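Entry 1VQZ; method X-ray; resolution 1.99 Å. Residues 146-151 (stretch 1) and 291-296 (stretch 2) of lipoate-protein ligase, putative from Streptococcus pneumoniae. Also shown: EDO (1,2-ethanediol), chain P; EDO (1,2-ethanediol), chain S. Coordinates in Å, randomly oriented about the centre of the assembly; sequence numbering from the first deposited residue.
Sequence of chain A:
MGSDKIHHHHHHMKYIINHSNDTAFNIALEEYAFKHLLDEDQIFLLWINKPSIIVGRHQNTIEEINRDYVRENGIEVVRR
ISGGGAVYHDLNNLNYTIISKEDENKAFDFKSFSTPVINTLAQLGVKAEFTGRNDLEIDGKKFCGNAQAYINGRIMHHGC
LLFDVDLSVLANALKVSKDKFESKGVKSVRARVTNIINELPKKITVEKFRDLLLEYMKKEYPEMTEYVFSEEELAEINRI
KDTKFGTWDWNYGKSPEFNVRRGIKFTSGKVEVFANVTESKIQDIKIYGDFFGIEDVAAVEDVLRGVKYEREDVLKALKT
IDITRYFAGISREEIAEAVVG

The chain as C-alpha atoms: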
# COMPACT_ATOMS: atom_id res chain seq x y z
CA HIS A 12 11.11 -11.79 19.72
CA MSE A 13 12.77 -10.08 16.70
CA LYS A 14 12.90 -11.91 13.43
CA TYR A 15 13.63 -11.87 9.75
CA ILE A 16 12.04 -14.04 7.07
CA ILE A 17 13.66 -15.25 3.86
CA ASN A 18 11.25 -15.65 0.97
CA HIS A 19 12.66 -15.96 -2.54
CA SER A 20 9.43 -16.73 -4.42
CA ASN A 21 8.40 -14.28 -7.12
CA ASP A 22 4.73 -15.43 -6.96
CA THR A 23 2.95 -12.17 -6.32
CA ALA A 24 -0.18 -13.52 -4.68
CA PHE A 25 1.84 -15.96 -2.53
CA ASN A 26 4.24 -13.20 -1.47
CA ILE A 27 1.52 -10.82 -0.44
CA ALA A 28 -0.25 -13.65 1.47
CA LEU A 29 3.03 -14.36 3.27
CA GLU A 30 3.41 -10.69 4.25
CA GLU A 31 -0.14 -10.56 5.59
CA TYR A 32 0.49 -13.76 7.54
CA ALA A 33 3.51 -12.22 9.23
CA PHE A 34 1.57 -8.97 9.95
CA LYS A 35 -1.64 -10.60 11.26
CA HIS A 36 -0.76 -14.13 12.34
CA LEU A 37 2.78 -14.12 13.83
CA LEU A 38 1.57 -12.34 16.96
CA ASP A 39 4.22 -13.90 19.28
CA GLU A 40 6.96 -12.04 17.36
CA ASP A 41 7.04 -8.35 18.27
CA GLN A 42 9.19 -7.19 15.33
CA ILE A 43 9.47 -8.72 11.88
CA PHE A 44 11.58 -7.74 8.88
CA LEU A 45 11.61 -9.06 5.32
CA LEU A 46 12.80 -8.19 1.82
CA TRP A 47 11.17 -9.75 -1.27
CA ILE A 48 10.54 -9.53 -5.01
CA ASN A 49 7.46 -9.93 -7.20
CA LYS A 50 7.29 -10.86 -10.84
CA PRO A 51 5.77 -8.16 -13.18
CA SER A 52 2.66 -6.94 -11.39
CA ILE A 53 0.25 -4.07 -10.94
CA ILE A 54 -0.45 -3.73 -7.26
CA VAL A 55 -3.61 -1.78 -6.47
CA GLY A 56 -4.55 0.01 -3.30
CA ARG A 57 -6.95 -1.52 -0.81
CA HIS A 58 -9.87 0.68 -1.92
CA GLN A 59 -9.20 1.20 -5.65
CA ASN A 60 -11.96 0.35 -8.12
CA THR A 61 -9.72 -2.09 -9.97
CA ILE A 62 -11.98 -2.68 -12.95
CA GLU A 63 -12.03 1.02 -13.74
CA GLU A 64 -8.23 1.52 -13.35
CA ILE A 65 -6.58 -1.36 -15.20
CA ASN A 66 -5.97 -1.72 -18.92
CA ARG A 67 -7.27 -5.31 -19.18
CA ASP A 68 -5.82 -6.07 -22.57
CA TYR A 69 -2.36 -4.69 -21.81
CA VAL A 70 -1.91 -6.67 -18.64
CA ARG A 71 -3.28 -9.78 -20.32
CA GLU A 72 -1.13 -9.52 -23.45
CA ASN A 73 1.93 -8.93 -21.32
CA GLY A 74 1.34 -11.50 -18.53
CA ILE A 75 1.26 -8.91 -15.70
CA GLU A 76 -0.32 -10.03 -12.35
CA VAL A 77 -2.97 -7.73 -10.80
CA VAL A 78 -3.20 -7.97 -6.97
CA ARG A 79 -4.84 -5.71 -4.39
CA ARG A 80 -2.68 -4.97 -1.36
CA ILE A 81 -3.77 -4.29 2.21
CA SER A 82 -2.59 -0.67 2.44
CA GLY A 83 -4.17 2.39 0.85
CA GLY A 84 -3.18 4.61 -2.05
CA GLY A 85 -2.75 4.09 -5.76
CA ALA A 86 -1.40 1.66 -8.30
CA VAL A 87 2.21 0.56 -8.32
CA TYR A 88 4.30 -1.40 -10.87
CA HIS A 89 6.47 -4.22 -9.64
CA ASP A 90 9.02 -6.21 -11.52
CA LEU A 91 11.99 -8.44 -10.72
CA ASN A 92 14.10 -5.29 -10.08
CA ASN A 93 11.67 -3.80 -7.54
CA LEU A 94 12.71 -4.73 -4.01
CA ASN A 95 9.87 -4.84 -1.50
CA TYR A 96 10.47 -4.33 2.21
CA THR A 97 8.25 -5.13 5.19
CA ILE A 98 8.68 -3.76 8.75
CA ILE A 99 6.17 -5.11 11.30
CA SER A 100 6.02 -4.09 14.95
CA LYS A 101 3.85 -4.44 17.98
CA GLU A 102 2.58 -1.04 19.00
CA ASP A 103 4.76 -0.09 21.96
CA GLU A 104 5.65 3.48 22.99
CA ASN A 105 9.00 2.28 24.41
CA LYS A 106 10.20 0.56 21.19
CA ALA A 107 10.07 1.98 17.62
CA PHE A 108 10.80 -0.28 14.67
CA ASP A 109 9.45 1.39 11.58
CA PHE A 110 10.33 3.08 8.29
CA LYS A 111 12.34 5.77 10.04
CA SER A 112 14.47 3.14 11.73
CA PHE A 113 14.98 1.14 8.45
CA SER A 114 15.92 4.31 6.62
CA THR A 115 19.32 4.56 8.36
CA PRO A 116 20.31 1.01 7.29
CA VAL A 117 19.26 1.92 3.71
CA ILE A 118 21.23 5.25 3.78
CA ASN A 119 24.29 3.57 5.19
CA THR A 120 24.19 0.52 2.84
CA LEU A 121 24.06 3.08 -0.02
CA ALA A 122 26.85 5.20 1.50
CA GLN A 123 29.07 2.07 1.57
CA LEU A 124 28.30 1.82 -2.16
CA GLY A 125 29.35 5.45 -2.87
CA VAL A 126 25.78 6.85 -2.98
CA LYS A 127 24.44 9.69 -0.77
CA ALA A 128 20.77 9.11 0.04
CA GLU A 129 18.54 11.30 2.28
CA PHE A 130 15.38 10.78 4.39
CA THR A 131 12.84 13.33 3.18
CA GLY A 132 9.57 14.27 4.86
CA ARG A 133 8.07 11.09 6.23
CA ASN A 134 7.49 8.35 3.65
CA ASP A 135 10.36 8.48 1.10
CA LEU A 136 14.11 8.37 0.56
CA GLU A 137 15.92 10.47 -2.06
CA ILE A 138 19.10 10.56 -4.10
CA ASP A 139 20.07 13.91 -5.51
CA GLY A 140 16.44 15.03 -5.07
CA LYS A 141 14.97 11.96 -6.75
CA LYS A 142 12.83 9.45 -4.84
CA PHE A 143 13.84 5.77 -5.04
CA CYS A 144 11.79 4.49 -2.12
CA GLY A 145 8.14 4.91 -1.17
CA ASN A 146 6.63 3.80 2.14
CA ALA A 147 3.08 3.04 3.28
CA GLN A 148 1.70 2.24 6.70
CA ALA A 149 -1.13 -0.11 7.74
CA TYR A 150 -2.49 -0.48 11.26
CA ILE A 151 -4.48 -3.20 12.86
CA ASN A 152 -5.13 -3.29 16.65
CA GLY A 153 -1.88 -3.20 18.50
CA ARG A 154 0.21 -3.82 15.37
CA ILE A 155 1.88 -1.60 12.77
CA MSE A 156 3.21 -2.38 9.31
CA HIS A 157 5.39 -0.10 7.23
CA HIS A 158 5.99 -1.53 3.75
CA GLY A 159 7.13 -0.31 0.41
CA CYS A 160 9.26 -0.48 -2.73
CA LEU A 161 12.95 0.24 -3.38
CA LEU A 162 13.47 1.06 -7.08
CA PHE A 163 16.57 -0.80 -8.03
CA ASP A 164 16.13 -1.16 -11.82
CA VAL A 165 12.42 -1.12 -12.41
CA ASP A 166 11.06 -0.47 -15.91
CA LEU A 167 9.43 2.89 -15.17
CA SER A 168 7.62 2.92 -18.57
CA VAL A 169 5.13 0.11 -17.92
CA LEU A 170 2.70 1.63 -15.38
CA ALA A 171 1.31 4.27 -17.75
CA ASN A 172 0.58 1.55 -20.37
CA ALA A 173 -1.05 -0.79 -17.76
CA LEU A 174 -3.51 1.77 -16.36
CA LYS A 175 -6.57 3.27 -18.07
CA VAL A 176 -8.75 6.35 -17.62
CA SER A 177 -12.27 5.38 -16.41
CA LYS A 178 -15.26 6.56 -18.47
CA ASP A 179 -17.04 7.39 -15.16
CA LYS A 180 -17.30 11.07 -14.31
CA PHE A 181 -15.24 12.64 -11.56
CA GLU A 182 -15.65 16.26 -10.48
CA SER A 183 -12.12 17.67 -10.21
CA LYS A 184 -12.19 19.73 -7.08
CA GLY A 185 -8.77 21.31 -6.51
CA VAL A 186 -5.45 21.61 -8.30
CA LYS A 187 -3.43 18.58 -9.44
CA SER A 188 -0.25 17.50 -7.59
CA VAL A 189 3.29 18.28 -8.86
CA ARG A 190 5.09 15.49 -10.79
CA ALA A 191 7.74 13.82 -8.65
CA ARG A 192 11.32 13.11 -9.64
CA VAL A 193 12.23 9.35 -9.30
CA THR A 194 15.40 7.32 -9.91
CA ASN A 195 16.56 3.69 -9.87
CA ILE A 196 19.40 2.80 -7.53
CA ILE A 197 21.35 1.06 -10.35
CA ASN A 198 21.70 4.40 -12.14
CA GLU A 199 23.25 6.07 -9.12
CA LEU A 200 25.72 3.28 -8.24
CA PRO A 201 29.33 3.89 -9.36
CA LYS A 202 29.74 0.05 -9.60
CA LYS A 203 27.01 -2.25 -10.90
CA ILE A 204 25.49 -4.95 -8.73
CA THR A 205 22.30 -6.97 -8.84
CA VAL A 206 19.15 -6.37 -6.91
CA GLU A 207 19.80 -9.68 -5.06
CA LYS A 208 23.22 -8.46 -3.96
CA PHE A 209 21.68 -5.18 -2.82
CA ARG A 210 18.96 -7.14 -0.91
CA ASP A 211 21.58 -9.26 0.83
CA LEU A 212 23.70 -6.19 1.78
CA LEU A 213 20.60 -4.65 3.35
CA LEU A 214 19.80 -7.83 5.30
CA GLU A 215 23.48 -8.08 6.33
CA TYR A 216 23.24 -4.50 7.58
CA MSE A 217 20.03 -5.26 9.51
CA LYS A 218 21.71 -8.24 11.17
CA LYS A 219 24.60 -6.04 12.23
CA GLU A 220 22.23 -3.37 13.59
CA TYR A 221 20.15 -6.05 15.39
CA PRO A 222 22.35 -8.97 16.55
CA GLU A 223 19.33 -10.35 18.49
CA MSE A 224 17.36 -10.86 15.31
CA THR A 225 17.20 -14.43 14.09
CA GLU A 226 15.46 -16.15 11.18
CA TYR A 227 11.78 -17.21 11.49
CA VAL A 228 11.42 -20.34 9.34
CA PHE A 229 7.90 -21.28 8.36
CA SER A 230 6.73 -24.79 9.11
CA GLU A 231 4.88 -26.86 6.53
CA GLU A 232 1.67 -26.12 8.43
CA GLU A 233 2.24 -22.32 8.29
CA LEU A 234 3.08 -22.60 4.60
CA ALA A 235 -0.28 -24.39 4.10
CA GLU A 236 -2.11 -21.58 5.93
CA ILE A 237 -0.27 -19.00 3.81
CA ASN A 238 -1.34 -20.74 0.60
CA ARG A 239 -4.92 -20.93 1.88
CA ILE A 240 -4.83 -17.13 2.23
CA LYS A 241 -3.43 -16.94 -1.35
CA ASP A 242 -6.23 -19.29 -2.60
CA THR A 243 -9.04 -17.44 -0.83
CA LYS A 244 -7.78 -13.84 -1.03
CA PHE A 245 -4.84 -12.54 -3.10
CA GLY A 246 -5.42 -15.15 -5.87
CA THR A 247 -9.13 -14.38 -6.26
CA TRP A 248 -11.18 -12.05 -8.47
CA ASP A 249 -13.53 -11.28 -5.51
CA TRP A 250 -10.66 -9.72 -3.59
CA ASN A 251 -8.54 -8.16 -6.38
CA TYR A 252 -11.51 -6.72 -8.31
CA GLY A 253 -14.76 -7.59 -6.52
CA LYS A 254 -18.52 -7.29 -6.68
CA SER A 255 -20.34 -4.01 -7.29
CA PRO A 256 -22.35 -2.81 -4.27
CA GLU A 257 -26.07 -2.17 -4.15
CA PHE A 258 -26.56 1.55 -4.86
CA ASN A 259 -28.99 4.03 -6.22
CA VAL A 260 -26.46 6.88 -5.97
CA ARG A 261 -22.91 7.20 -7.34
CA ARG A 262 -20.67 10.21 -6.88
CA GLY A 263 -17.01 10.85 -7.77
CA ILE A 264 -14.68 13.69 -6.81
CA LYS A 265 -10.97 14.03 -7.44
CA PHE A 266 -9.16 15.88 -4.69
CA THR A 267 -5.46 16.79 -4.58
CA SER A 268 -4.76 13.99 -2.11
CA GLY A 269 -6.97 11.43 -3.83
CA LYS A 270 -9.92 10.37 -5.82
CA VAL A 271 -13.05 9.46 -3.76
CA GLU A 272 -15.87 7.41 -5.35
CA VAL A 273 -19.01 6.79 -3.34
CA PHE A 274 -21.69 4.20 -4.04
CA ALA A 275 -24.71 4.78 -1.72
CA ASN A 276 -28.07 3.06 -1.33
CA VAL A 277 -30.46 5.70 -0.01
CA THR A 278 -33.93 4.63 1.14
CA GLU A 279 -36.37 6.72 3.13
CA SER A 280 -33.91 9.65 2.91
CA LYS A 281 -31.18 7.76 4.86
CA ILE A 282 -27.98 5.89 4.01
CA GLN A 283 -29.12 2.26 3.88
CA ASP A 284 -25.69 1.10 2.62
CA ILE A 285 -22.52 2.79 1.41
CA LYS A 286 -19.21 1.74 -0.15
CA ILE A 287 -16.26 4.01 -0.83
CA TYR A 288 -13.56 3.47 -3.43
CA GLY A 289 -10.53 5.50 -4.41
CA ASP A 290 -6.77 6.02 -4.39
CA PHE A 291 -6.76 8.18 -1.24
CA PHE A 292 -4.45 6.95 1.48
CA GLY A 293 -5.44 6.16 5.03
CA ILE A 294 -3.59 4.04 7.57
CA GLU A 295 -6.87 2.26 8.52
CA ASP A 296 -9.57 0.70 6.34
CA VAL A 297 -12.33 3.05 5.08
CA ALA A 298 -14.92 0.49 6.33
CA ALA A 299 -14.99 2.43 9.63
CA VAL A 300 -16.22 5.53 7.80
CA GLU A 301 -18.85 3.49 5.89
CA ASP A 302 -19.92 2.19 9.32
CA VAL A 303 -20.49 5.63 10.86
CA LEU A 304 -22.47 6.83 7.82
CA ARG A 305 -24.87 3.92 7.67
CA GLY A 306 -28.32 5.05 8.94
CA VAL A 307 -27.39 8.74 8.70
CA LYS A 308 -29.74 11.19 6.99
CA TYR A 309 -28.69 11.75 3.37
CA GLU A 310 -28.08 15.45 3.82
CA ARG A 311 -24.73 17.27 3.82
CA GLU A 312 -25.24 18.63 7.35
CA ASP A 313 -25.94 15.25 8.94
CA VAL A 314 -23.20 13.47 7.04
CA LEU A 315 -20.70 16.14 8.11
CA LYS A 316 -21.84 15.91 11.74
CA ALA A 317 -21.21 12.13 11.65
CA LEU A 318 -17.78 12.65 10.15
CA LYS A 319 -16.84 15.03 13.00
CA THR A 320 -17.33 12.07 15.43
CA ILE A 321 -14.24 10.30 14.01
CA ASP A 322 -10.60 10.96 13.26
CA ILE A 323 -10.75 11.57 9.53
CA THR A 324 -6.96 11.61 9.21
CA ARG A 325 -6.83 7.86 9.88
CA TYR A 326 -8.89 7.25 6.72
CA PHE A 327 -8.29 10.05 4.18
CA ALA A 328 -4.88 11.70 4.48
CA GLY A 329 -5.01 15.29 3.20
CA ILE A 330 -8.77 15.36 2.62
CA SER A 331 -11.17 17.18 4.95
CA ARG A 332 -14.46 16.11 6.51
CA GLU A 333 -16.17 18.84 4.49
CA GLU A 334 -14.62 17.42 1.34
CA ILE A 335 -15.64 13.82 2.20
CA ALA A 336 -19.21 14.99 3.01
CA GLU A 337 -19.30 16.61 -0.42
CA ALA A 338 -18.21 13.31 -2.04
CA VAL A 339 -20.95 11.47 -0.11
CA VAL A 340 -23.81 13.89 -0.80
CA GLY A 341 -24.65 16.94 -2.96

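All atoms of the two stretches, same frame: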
# COMPACT_ATOMS: atom_id res chain seq x y z
N ASN A 146 7.18 4.49 0.98
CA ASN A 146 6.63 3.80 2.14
C ASN A 146 5.12 3.98 2.31
O ASN A 146 4.57 5.03 1.99
CB ASN A 146 7.28 4.41 3.38
CG ASN A 146 6.98 3.63 4.67
OD1 ASN A 146 7.22 2.43 4.73
ND2 ASN A 146 6.53 4.33 5.71
N ALA A 147 4.47 2.96 2.85
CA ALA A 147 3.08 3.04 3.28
C ALA A 147 2.89 2.27 4.58
O ALA A 147 3.48 1.24 4.82
CB ALA A 147 2.17 2.52 2.20
N GLN A 148 1.99 2.78 5.40
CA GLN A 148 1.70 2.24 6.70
C GLN A 148 0.28 1.62 6.71
O GLN A 148 -0.67 2.16 6.10
CB GLN A 148 1.84 3.37 7.72
CG GLN A 148 1.70 2.94 9.17
CD GLN A 148 1.91 4.10 10.17
OE1 GLN A 148 2.67 5.05 9.91
NE2 GLN A 148 1.23 4.00 11.31
N ALA A 149 0.16 0.50 7.40
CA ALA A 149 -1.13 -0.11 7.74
C ALA A 149 -1.16 -0.39 9.23
O ALA A 149 -0.15 -0.66 9.84
CB ALA A 149 -1.36 -1.42 6.95
N TYR A 150 -2.35 -0.32 9.82
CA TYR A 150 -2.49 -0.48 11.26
C TYR A 150 -3.67 -1.34 11.53
O TYR A 150 -4.78 -1.04 11.08
CB TYR A 150 -2.71 0.87 11.93
CG TYR A 150 -2.99 0.75 13.40
CD1 TYR A 150 -1.97 0.57 14.29
CD2 TYR A 150 -4.30 0.80 13.89
CE1 TYR A 150 -2.20 0.46 15.66
CE2 TYR A 150 -4.55 0.69 15.28
CZ TYR A 150 -3.47 0.52 16.16
OH TYR A 150 -3.64 0.42 17.52
N ILE A 151 -3.43 -2.44 12.21
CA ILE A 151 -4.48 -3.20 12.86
C ILE A 151 -4.33 -2.96 14.37
O ILE A 151 -3.39 -2.24 14.80
CB ILE A 151 -4.37 -4.69 12.58
CG1 ILE A 151 -3.15 -5.27 13.34
CG2 ILE A 151 -4.40 -4.92 11.07
CD1 ILE A 151 -2.72 -6.75 12.90
N PHE A 291 -7.12 7.51 -2.50
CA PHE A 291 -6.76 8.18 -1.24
C PHE A 291 -5.96 7.20 -0.35
O PHE A 291 -6.01 5.98 -0.50
CB PHE A 291 -8.01 8.65 -0.48
CG PHE A 291 -9.01 7.55 -0.21
CD1 PHE A 291 -8.92 6.75 0.94
CD2 PHE A 291 -10.03 7.31 -1.10
CE1 PHE A 291 -9.82 5.72 1.20
CE2 PHE A 291 -10.98 6.28 -0.82
CZ PHE A 291 -10.83 5.47 0.30
N PHE A 292 -5.17 7.76 0.54
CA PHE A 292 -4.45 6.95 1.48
C PHE A 292 -4.96 7.20 2.88
O PHE A 292 -5.07 8.32 3.28
CB PHE A 292 -2.96 7.27 1.47
CG PHE A 292 -2.23 6.53 2.51
CD1 PHE A 292 -1.91 5.18 2.30
CD2 PHE A 292 -1.97 7.11 3.75
CE1 PHE A 292 -1.29 4.45 3.30
CE2 PHE A 292 -1.34 6.37 4.76
CZ PHE A 292 -1.02 5.04 4.52
N GLY A 293 -5.18 6.11 3.62
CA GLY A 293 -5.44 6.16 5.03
C GLY A 293 -4.77 4.95 5.64
O GLY A 293 -4.68 3.86 5.02
N ILE A 294 -4.30 5.12 6.85
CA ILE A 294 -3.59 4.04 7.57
C ILE A 294 -4.52 2.88 7.94
O ILE A 294 -4.09 1.74 8.01
CB ILE A 294 -2.91 4.57 8.86
CG1 ILE A 294 -1.73 5.46 8.53
CG2 ILE A 294 -2.38 3.43 9.70
CD1 ILE A 294 -1.36 6.38 9.69
N GLU A 295 -5.78 3.21 8.20
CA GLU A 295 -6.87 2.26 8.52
C GLU A 295 -7.90 2.22 7.43
O GLU A 295 -8.13 3.21 6.76
CB GLU A 295 -7.58 2.61 9.83
CG GLU A 295 -6.65 2.68 10.98
CD GLU A 295 -7.33 2.64 12.33
OE1 GLU A 295 -7.99 1.64 12.63
OE2 GLU A 295 -7.14 3.57 13.10
N ASP A 296 -8.50 1.04 7.30
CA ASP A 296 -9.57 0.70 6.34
C ASP A 296 -10.78 1.66 6.41
O ASP A 296 -11.29 1.95 7.49
CB ASP A 296 -10.03 -0.72 6.62
CG ASP A 296 -10.71 -1.36 5.45
OD1 ASP A 296 -11.79 -0.90 5.05
OD2 ASP A 296 -10.17 -2.37 4.94
C1 EDO P . 2.25 6.07 3.99
O1 EDO P . 1.88 6.19 5.37
C2 EDO P . 1.94 7.22 3.02
O2 EDO P . 1.73 6.62 1.71
C1 EDO S . -12.88 -2.98 2.04
O1 EDO S . -13.30 -2.06 3.13
C2 EDO S . -11.58 -2.67 1.26
O2 EDO S . -10.78 -3.76 0.72
O HOH W 1 -2.87 1.76 4.55
O HOH W 2 -4.76 -1.12 8.13
O HOH W 3 -7.29 -0.71 11.80

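Residues 146-151 form a strand, and residues 291-296, which adopt no regular helix or strand, run beside it in nearly the same direction, with end-to-end vectors of the touching parts 19° apart. The contact is small, burying 309 Å² over both sides, and is centred on Ile 294, Gln 148 and Tyr 150.

Ile 294 has the largest covered area of any residue in the contact, 84 Å², and meets the strand with both its backbone and its side chain. Its carbonyl oxygen accepts the one direct hydrogen bond between the stretches, from Tyr 150 N to Ile 294 O at 3.2 Å. The N-H...O angle of 136° is well short of linear. The same oxygen also receives a CA-H...O contact from Ala 149, with Ala 149 CA 3.5 Å from Ile 294 O and an angle of 151° at the hydrogen. Successive residues of the strand thus converge on one acceptor, in keeping with the close approach of the two backbones here, where Ala 149 CA and Ile 294 CA are 4.8 Å apart. The side chain of Ile 294 adds packing on both flanking residues of Ala 149: its CG2 lies 3.4 Å from Tyr 150 CB, and its CD1 reaches to 3.9 Å from Gln 148 NE2.

Gln 148 contributes 64 Å². Its extended side chain, with chi1 and chi2 both t, runs alongside Ile 294, while its backbone carbonyl faces Phe 292. Gln 148 O sits 3.3 Å from Phe 292 CZ, at the edge of the ring and near its plane, where the aromatic C-H groups present their slight positive charge. Ala 147 extends this packing, its CB 4.1 Å from Phe 292 CE1. Water 1 links the backbones by donating to Gln 148 O at 2.7 Å and to Gly 293 O at 2.8 Å.

Tyr 150 has 59 Å² covered and directs its CA-to-CB bond toward the second stretch. Beyond the packing of its CB on Ile 294, its ring approaches the carboxylate of Glu 295 obliquely, with Tyr 150 CD2 3.9 Å from Glu 295 CD. Water 2 donates to Tyr 150 O at 3.0 Å and to Ile 294 O at 2.9 Å, and water 3 donates to Tyr 150 O and Glu 295 OE1, both at 2.6 Å. The strand carbonyl is thereby connected to a backbone acceptor and a carboxylate without a direct bond to either.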